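Local coordinates for extracellular solute-binding protein, family 5 (Chelativorans sp., PDB 6WM6) that binds EDTA in the periplasm, probably to hand it to an ABC transporter for uptake, at residues 294-299 with 535-540. Numbering follows the deposited sequence.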
ATOM      1  N   LEU A 294     -18.455   5.911  25.375  1.00 24.23           N
ATOM      2  CA  LEU A 294     -19.434   5.421  24.429  1.00 23.23           C
ATOM      3  C   LEU A 294     -19.055   4.056  23.852  1.00 23.44           C
ATOM      4  O   LEU A 294     -19.646   3.614  22.865  1.00 25.51           O
ATOM      5  CB  LEU A 294     -19.605   6.425  23.282  1.00 29.08           C
ATOM      6  CG  LEU A 294     -20.154   7.800  23.673  1.00 32.87           C
ATOM      7  CD1 LEU A 294     -20.125   8.738  22.475  1.00 37.24           C
ATOM      8  CD2 LEU A 294     -21.573   7.673  24.224  1.00 34.51           C
ATOM      9  N   GLY A 295     -18.063   3.393  24.438  1.00 23.30           N
ATOM     10  CA  GLY A 295     -17.660   2.089  23.964  1.00 23.65           C
ATOM     11  C   GLY A 295     -16.757   2.137  22.758  1.00 20.31           C
ATOM     12  O   GLY A 295     -16.700   1.151  22.015  1.00 22.99           O
ATOM     13  N   ILE A 296     -16.060   3.244  22.542  1.00 19.59           N
ATOM     14  CA  ILE A 296     -15.154   3.411  21.405  1.00 19.29           C
ATOM     15  C   ILE A 296     -13.727   3.183  21.867  1.00 19.54           C
ATOM     16  O   ILE A 296     -13.322   3.679  22.929  1.00 20.69           O
ATOM     17  CB  ILE A 296     -15.319   4.804  20.778  1.00 18.77           C
ATOM     18  CG1 ILE A 296     -16.708   4.885  20.098  1.00 21.28           C
ATOM     19  CG2 ILE A 296     -14.181   5.108  19.811  1.00 20.80           C
ATOM     20  CD1 ILE A 296     -17.136   6.268  19.704  1.00 22.26           C
ATOM     21  N   ASP A 297     -12.976   2.415  21.083  1.00 19.45           N
ATOM     22  CA  ASP A 297     -11.556   2.179  21.326  1.00 19.97           C
ATOM     23  C   ASP A 297     -10.825   2.419  20.018  1.00 17.87           C
ATOM     24  O   ASP A 297     -11.426   2.645  18.967  1.00 18.03           O
ATOM     25  CB  ASP A 297     -11.294   0.753  21.836  1.00 21.51           C
ATOM     26  CG  ASP A 297     -10.019   0.660  22.691  1.00 31.06           C
ATOM     27  OD1 ASP A 297      -9.241   1.654  22.779  1.00 29.31           O
ATOM     28  OD2 ASP A 297      -9.805  -0.422  23.276  1.00 44.87           O
ATOM     29  N   PHE A 298      -9.489   2.374  20.080  1.00 18.24           N
ATOM     30  CA  PHE A 298      -8.712   2.597  18.869  1.00 17.94           C
ATOM     31  C   PHE A 298      -7.384   1.859  18.926  1.00 17.63           C
ATOM     32  O   PHE A 298      -6.871   1.546  20.002  1.00 19.05           O
ATOM     33  CB  PHE A 298      -8.512   4.101  18.586  1.00 19.68           C
ATOM     34  CG  PHE A 298      -7.692   4.831  19.596  1.00 20.97           C
ATOM     35  CD1 PHE A 298      -8.262   5.306  20.762  1.00 25.31           C
ATOM     36  CD2 PHE A 298      -6.347   5.066  19.369  1.00 26.62           C
ATOM     37  CE1 PHE A 298      -7.510   5.993  21.700  1.00 28.57           C
ATOM     38  CE2 PHE A 298      -5.583   5.754  20.304  1.00 30.28           C
ATOM     39  CZ  PHE A 298      -6.169   6.216  21.466  1.00 32.44           C
ATOM     40  N   GLN A 299      -6.862   1.576  17.744  1.00 16.04           N
ATOM     41  CA  GLN A 299      -5.555   0.951  17.536  1.00 15.54           C
ATOM     42  C   GLN A 299      -4.821   1.803  16.511  1.00 16.94           C
ATOM     43  O   GLN A 299      -5.416   2.257  15.524  1.00 17.35           O
ATOM     44  CB  GLN A 299      -5.695  -0.459  17.002  1.00 15.43           C
ATOM     45  CG  GLN A 299      -6.403  -1.435  17.928  1.00 15.89           C
ATOM     46  CD  GLN A 299      -6.763  -2.723  17.241  1.00 16.04           C
ATOM     47  OE1 GLN A 299      -6.024  -3.230  16.402  1.00 16.04           O
ATOM     48  NE2 GLN A 299      -7.930  -3.291  17.578  1.00 15.94           N
ATOM     49  N   ILE A 535     -10.536   2.993  14.527  1.00 15.76           N
ATOM     50  CA  ILE A 535     -11.330   3.543  15.622  1.00 17.26           C
ATOM     51  C   ILE A 535     -12.705   2.904  15.512  1.00 15.98           C
ATOM     52  O   ILE A 535     -13.320   2.937  14.432  1.00 15.78           O
ATOM     53  CB  ILE A 535     -11.412   5.074  15.536  1.00 16.70           C
ATOM     54  CG1 ILE A 535     -10.017   5.696  15.376  1.00 17.34           C
ATOM     55  CG2 ILE A 535     -12.094   5.644  16.805  1.00 18.13           C
ATOM     56  CD1 ILE A 535     -10.019   7.199  15.090  1.00 18.90           C
ATOM     57  N   TYR A 536     -13.184   2.301  16.599  1.00 15.38           N
ATOM     58  CA  TYR A 536     -14.285   1.353  16.450  1.00 15.42           C
ATOM     59  C   TYR A 536     -15.016   1.123  17.758  1.00 16.53           C
ATOM     60  O   TYR A 536     -14.510   1.412  18.836  1.00 17.55           O
ATOM     61  CB  TYR A 536     -13.765  -0.002  15.914  1.00 16.97           C
ATOM     62  CG  TYR A 536     -12.736  -0.626  16.839  1.00 15.42           C
ATOM     63  CD1 TYR A 536     -11.411  -0.196  16.811  1.00 16.52           C
ATOM     64  CD2 TYR A 536     -13.072  -1.617  17.751  1.00 16.92           C
ATOM     65  CE1 TYR A 536     -10.469  -0.730  17.683  1.00 16.08           C
ATOM     66  CE2 TYR A 536     -12.145  -2.159  18.610  1.00 17.09           C
ATOM     67  CZ  TYR A 536     -10.841  -1.710  18.567  1.00 17.58           C
ATOM     68  OH  TYR A 536      -9.882  -2.211  19.420  1.00 19.79           O
ATOM     69  N   LYS A 537     -16.206   0.540  17.647  1.00 16.90           N
ATOM     70  CA  LYS A 537     -16.954   0.101  18.813  1.00 17.21           C
ATOM     71  C   LYS A 537     -16.389  -1.221  19.323  1.00 18.67           C
ATOM     72  O   LYS A 537     -16.318  -2.206  18.576  1.00 17.67           O
ATOM     73  CB  LYS A 537     -18.426  -0.034  18.420  1.00 18.50           C
ATOM     74  CG  LYS A 537     -19.095   1.309  18.146  1.00 19.99           C
ATOM     75  CD  LYS A 537     -19.262   2.132  19.424  1.00 22.90           C
ATOM     76  CE  LYS A 537     -19.823   3.533  19.171  1.00 24.19           C
ATOM     77  NZ  LYS A 537     -21.282   3.505  18.899  1.00 23.93           N
ATOM     78  N   GLU A 538     -16.016  -1.243  20.608  1.00 19.72           N
ATOM     79  CA  GLU A 538     -15.298  -2.369  21.191  1.00 19.43           C
ATOM     80  C   GLU A 538     -16.136  -3.622  21.334  1.00 18.27           C
ATOM     81  O   GLU A 538     -15.588  -4.697  21.577  1.00 20.66           O
ATOM     82  CB  GLU A 538     -14.697  -1.956  22.534  1.00 25.88           C
ATOM     83  CG  GLU A 538     -15.722  -1.720  23.609  1.00 25.90           C
ATOM     84  CD  GLU A 538     -15.156  -0.977  24.815  1.00 47.60           C
ATOM     85  OE1 GLU A 538     -13.927  -0.753  24.851  1.00 54.68           O
ATOM     86  OE2 GLU A 538     -15.943  -0.612  25.706  1.00 54.90           O
ATOM     87  N   ALA A 539     -17.452  -3.547  21.114  1.00 17.77           N
ATOM     88  CA  ALA A 539     -18.237  -4.763  20.996  1.00 18.35           C
ATOM     89  C   ALA A 539     -17.781  -5.664  19.865  1.00 18.13           C
ATOM     90  O   ALA A 539     -18.101  -6.854  19.867  1.00 19.31           O
ATOM     91  CB  ALA A 539     -19.716  -4.416  20.779  1.00 22.52           C
ATOM     92  N   ILE A 540     -17.095  -5.123  18.869  1.00 17.00           N
ATOM     93  CA  ILE A 540     -16.650  -5.924  17.730  1.00 16.85           C
ATOM     94  C   ILE A 540     -15.357  -6.649  18.084  1.00 17.65           C
ATOM     95  O   ILE A 540     -14.351  -6.006  18.404  1.00 18.83           O
ATOM     96  CB  ILE A 540     -16.457  -5.056  16.482  1.00 16.66           C
ATOM     97  CG1 ILE A 540     -17.721  -4.267  16.151  1.00 17.54           C
ATOM     98  CG2 ILE A 540     -16.091  -5.954  15.302  1.00 17.00           C
ATOM     99  CD1 ILE A 540     -17.442  -3.125  15.189  1.00 20.13           C
TER
HETATM  100  O   HOH W   1     -18.997  -1.022  21.826  1.00 26.37           O
HETATM  101  O   HOH W   2     -12.964   1.936  25.195  1.00 44.18           O
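Two antiparallel strands pair here, as part of a mixed sheet in this family 5 periplasmic binding protein. Strand 296-299 runs beside the end of strand 524-537. Asp297 and Tyr536 form the hydrogen-bonded pair: Asp297 N gives a nearly straight bond of 2.9 Å to Tyr536 O, and Tyr536 N returns one to Asp297 O. Ile296 and Lys537, like Phe298 and Ile535, are non-hydrogen-bonded pairs.

The tight side lies under helices 263-268 and 282-290. There the Ile296 and Ile535 side chains cross obliquely, CG2 to CG2 at 3.7 Å, and Phe298 CB rests on Ile535 CG1. Lys537 bends at chi2, and its CE lies 3.5 Å from Ile296 CG1; a second bend, at chi4, turns NZ.

On the other face, Tyr536 has CG between its backbone N and carbonyl carbon (chi1 60°), which brings the ring alongside Asp297 O, with CD1 3.6 Å from it. An alanine here would probably loosen Gln299, since the ring contacts and the hydroxyl that receives its amide would be gone.

The pair is looser toward solvent. Glu538 N still bonds to Gly295 O, but a water bridges Glu538 OE1 and Ile296 O. Asp297 OD2 and Glu538 OE1, probably both negative, stay 4.4 Å apart.

Gln299 NE2 also bonds to Leu543 O. It meets Tyr536 OH at 2.9 Å, with the hydroxyl oxygen in the amide plane and that plane 88° from the ring.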